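Local coordinates for protein L-asparagine oxygenase (Streptomyces coelicolor, PDB 2OG5) that catalyses the iron- and 2-oxoglutarate-dependent 3-hydroxylation of L-asparagine, which supplies (2S,3S)-3-hydroxyasparagine for biosynthesis of the calcium-dependent antibiotic, a lipopeptide, at residues P251-L254 / D259-L262; R103-D108 / A130-M135. One frame throughout, in Å; residues are numbered along the deposited sequence.

Contact 1: P251-L254 / D259-L262; sequences PVLL and DPDL
In a short antiparallel beta hairpin of the TauD-like oxygenase domain, strands 253-255 and 260-262 are paired through Leu254 and Asp261, the hydrogen-bonded pair. Two backbone bonds join these residues: Leu254 N donates to Asp261 O at 2.9 Å, and Asp261 N returns to Leu254 O at 2.8 Å with an N-H...O angle of 134°, the more bent of the two. The next pair, away from the turn, is Leu253 with Leu262, the non-hydrogen-bonded pair, and Leu262 CA adds a CA-H...O contact of 3.2 Å to Val252 O. The apolar face carries the side chains of Leu253 and Leu262. With its CG beside the backbone N (chi1 -66°), Leu253 sends CD2 across to the neighbouring strand, where it meets Pro260 CG at 4.0 Å and Leu262 CB at 4.2 Å; the leucine side chain runs alongside the proline ring, both aimed in the same direction. Leu254 and Asp261 occupy the other, partly exposed face. Leu253 also packs on Leu227 of helix 221-227 and on Trp228, while Leu262 touches Asn180, just beyond strand 176-179, which carries the iron ligand His179.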
loop_
_atom_site.group_PDB
_atom_site.type_symbol
_atom_site.label_atom_id
_atom_site.label_comp_id
_atom_site.label_asym_id
_atom_site.label_seq_id
_atom_site.Cartn_x
_atom_site.Cartn_y
_atom_site.Cartn_z
ATOM N N PRO A 251 22.422 0.346 -2.931
ATOM C CA PRO A 251 22.104 -0.969 -2.384
ATOM C C PRO A 251 20.614 -1.262 -2.315
ATOM O O PRO A 251 19.793 -0.341 -2.330
ATOM C CB PRO A 251 22.675 -0.911 -0.957
ATOM C CG PRO A 251 23.582 0.273 -0.941
ATOM C CD PRO A 251 22.959 1.238 -1.889
ATOM N N VAL A 252 20.297 -2.548 -2.223
ATOM C CA VAL A 252 18.936 -3.003 -1.974
ATOM C C VAL A 252 18.663 -3.018 -0.472
ATOM O O VAL A 252 17.601 -2.584 -0.037
ATOM C CB VAL A 252 18.690 -4.388 -2.593
ATOM C CG1 VAL A 252 17.459 -5.061 -1.992
ATOM C CG2 VAL A 252 18.542 -4.260 -4.113
ATOM N N LEU A 253 19.622 -3.488 0.325
ATOM C CA LEU A 253 19.463 -3.525 1.776
ATOM C C LEU A 253 19.962 -2.231 2.402
ATOM O O LEU A 253 20.963 -1.673 1.961
ATOM C CB LEU A 253 20.192 -4.735 2.378
ATOM C CG LEU A 253 19.643 -6.112 1.992
ATOM C CD1 LEU A 253 20.546 -7.230 2.513
ATOM C CD2 LEU A 253 18.208 -6.320 2.494
ATOM N N LEU A 254 19.246 -1.782 3.430
ATOM C CA LEU A 254 19.477 -0.492 4.088
ATOM C C LEU A 254 19.408 -0.648 5.599
ATOM O O LEU A 254 18.621 -1.445 6.116
ATOM C CB LEU A 254 18.398 0.526 3.670
ATOM C CG LEU A 254 18.207 0.779 2.169
ATOM C CD1 LEU A 254 16.885 1.461 1.898
ATOM C CD2 LEU A 254 19.380 1.595 1.647
ATOM N N ASP A 259 18.353 -6.499 10.967
ATOM C CA ASP A 259 16.970 -6.063 10.734
ATOM C C ASP A 259 16.950 -4.908 9.718
ATOM O O ASP A 259 16.506 -3.796 10.028
ATOM C CB ASP A 259 16.344 -5.649 12.086
ATOM C CG ASP A 259 14.865 -5.278 12.000
ATOM O OD1 ASP A 259 14.152 -5.706 11.067
ATOM O OD2 ASP A 259 14.390 -4.560 12.912
ATOM N N PRO A 260 17.414 -5.170 8.484
ATOM C CA PRO A 260 17.449 -4.099 7.492
ATOM C C PRO A 260 16.079 -3.686 6.949
ATOM O O PRO A 260 15.110 -4.446 7.023
ATOM C CB PRO A 260 18.264 -4.710 6.350
ATOM C CG PRO A 260 18.035 -6.163 6.461
ATOM C CD PRO A 260 17.934 -6.441 7.942
ATOM N N ASP A 261 16.016 -2.474 6.406
ATOM C CA ASP A 261 14.964 -2.123 5.456
ATOM C C ASP A 261 15.427 -2.559 4.071
ATOM O O ASP A 261 16.600 -2.906 3.879
ATOM C CB ASP A 261 14.709 -0.616 5.447
ATOM C CG ASP A 261 14.156 -0.093 6.755
ATOM O OD1 ASP A 261 13.579 -0.863 7.545
ATOM O OD2 ASP A 261 14.278 1.130 6.985
ATOM N N LEU A 262 14.530 -2.536 3.090
ATOM C CA LEU A 262 14.961 -2.747 1.704
ATOM C C LEU A 262 14.265 -1.832 0.709
ATOM O O LEU A 262 13.247 -1.214 1.015
ATOM C CB LEU A 262 14.821 -4.210 1.286
ATOM C CG LEU A 262 13.478 -4.702 0.770
ATOM C CD1 LEU A 262 13.662 -6.137 0.274
ATOM C CD2 LEU A 262 12.403 -4.613 1.858
#

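Contact 2: R103-D108 / A130-M135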
loop_
_atom_site.group_PDB
_atom_site.type_symbol
_atom_site.label_atom_id
_atom_site.label_comp_id
_atom_site.label_asym_id
_atom_site.label_seq_id
_atom_site.Cartn_x
_atom_site.Cartn_y
_atom_site.Cartn_z
ATOM N N ARG A 103 -10.153 -7.019 9.726
ATOM C CA ARG A 103 -11.358 -7.545 9.076
ATOM C C ARG A 103 -12.574 -6.982 9.778
ATOM O O ARG A 103 -12.585 -6.882 10.995
ATOM C CB ARG A 103 -11.385 -9.068 9.172
ATOM C CG ARG A 103 -10.138 -9.735 8.654
ATOM C CD ARG A 103 -10.223 -11.242 8.784
ATOM N NE ARG A 103 -8.960 -11.876 8.405
ATOM C CZ ARG A 103 -8.802 -12.720 7.385
ATOM N NH1 ARG A 103 -9.821 -13.063 6.600
ATOM N NH2 ARG A 103 -7.600 -13.235 7.147
ATOM N N GLY A 104 -13.598 -6.625 9.016
ATOM C CA GLY A 104 -14.860 -6.159 9.590
ATOM C C GLY A 104 -15.026 -4.653 9.572
ATOM O O GLY A 104 -15.877 -4.116 10.288
ATOM N N LEU A 105 -14.233 -3.967 8.752
ATOM C CA LEU A 105 -14.352 -2.523 8.596
ATOM C C LEU A 105 -15.568 -2.192 7.739
ATOM O O LEU A 105 -15.997 -3.014 6.923
ATOM C CB LEU A 105 -13.075 -1.936 7.989
ATOM C CG LEU A 105 -11.897 -1.931 8.967
ATOM C CD1 LEU A 105 -10.601 -1.778 8.225
ATOM C CD2 LEU A 105 -12.060 -0.837 10.031
ATOM N N PRO A 106 -16.134 -0.988 7.925
ATOM C CA PRO A 106 -17.367 -0.674 7.214
ATOM C C PRO A 106 -17.115 -0.357 5.752
ATOM O O PRO A 106 -16.221 0.429 5.434
ATOM C CB PRO A 106 -17.900 0.555 7.955
ATOM C CG PRO A 106 -16.692 1.206 8.523
ATOM C CD PRO A 106 -15.692 0.121 8.791
ATOM N N VAL A 107 -17.877 -1.009 4.881
ATOM C CA VAL A 107 -17.918 -0.678 3.465
ATOM C C VAL A 107 -19.378 -0.747 3.027
ATOM O O VAL A 107 -20.162 -1.553 3.549
ATOM C CB VAL A 107 -17.046 -1.625 2.595
ATOM C CG1 VAL A 107 -15.567 -1.388 2.862
ATOM C CG2 VAL A 107 -17.422 -3.078 2.836
ATOM N N ASP A 108 -19.743 0.113 2.083
ATOM C CA ASP A 108 -21.144 0.295 1.700
ATOM C C ASP A 108 -21.559 -0.697 0.601
ATOM O O ASP A 108 -21.900 -0.291 -0.510
ATOM C CB ASP A 108 -21.351 1.749 1.246
ATOM C CG ASP A 108 -22.820 2.124 1.086
ATOM O OD1 ASP A 108 -23.717 1.361 1.530
ATOM O OD2 ASP A 108 -23.073 3.208 0.516
ATOM N N ALA A 130 -13.188 6.198 1.591
ATOM C CA ALA A 130 -12.268 7.309 1.847
ATOM C C ALA A 130 -12.165 7.609 3.338
ATOM O O ALA A 130 -11.084 7.908 3.846
ATOM C CB ALA A 130 -12.694 8.560 1.084
ATOM N N ALA A 131 -13.290 7.549 4.042
ATOM C CA ALA A 131 -13.319 7.818 5.476
ATOM C C ALA A 131 -12.447 6.819 6.221
ATOM O O ALA A 131 -11.580 7.190 7.002
ATOM C CB ALA A 131 -14.771 7.783 6.011
ATOM N N VAL A 132 -12.668 5.536 5.980
ATOM C CA VAL A 132 -11.869 4.503 6.634
ATOM C C VAL A 132 -10.362 4.668 6.353
ATOM O O VAL A 132 -9.533 4.630 7.269
ATOM C CB VAL A 132 -12.340 3.103 6.210
ATOM C CG1 VAL A 132 -11.365 2.032 6.675
ATOM C CG2 VAL A 132 -13.749 2.841 6.747
ATOM N N LEU A 133 -10.007 4.846 5.084
ATOM C CA LEU A 133 -8.601 4.941 4.722
ATOM C C LEU A 133 -7.935 6.182 5.294
ATOM O O LEU A 133 -6.819 6.096 5.800
ATOM C CB LEU A 133 -8.428 4.904 3.202
ATOM C CG LEU A 133 -8.560 3.511 2.583
ATOM C CD1 LEU A 133 -8.805 3.639 1.078
ATOM C CD2 LEU A 133 -7.319 2.642 2.849
ATOM N N LEU A 134 -8.582 7.342 5.201
ATOM C CA LEU A 134 -7.904 8.564 5.621
ATOM C C LEU A 134 -7.842 8.661 7.152
ATOM O O LEU A 134 -6.873 9.191 7.710
ATOM C CB LEU A 134 -8.514 9.809 4.963
ATOM C CG LEU A 134 -8.307 9.885 3.437
ATOM C CD1 LEU A 134 -8.833 11.195 2.849
ATOM C CD2 LEU A 134 -6.848 9.700 3.046
ATOM N N MET A 135 -8.845 8.130 7.849
ATOM C CA MET A 135 -8.769 8.057 9.321
ATOM C C MET A 135 -7.579 7.193 9.731
ATOM O O MET A 135 -6.753 7.609 10.547
ATOM C CB MET A 135 -10.063 7.507 9.935
ATOM C CG MET A 135 -11.218 8.481 9.893
ATOM S SD MET A 135 -12.691 7.929 10.796
ATOM C CE MET A 135 -13.226 6.537 9.791
#
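Val132 overlaps Leu105 and Pro106 with its two methyl groups, one for each residue. It projects from helix 128-140 toward the loop that follows strand 99-103, and its first torsion divides the work: CG1 lies opposite the backbone N across the CA-CB bond (chi1 170°), while CG2 lies opposite the carbonyl carbon. CG1 meets Leu105 CD1 at 4.2 Å. CG2 reaches the proline, 3.8 Å from Pro106 CG and 3.9 Å from Pro106 CD, and also lies 3.7 Å from Pro106 O. The valine therefore touches both the ring and the carbonyl of one residue with a single methyl. Its branches run at a slant to the leucine and proline side chains, and the backbones stay well apart, with Pro106 CA and Val132 CA separated by 7.6 Å. Around this junction Leu105 and Met135 both touch Trp79, and helix 42-58 contributes Val48 against Pro106 and Leu55 against Met135. Helix and loop meet here through apolar packing of buried residues, with one methyl also against the Pro106 carbonyl, and no hydrogen bond links 103-108 to 130-135. The contact itself rests on shape fit and burial, without the directional constraint of a polar bond.

In the fold
The two contacts illustrate how local and distant pairings use different chemistry within one domain. Contact 1 joins neighbouring strands of a hairpin, so backbone polar groups can meet directly, and side-chain packing is added on one face. Contact 2 brings a helix to a loop over a longer sequence separation; it is mainly apolar and has no hydrogen bond. They share no secondary-structure element, and the centres of contact 1 and contact 2 are about 32 Å apart, on opposite sides of the chain's centre. The residues that touch in contact 2 are all buried, whereas contact 1 combines a buried face with a partly exposed one. The Leu262 side chain of contact 1 is about 13 Å from the bound sodium ion; that of Val132 in contact 2 is about 12 Å from that of Arg329, which binds L-asparagine.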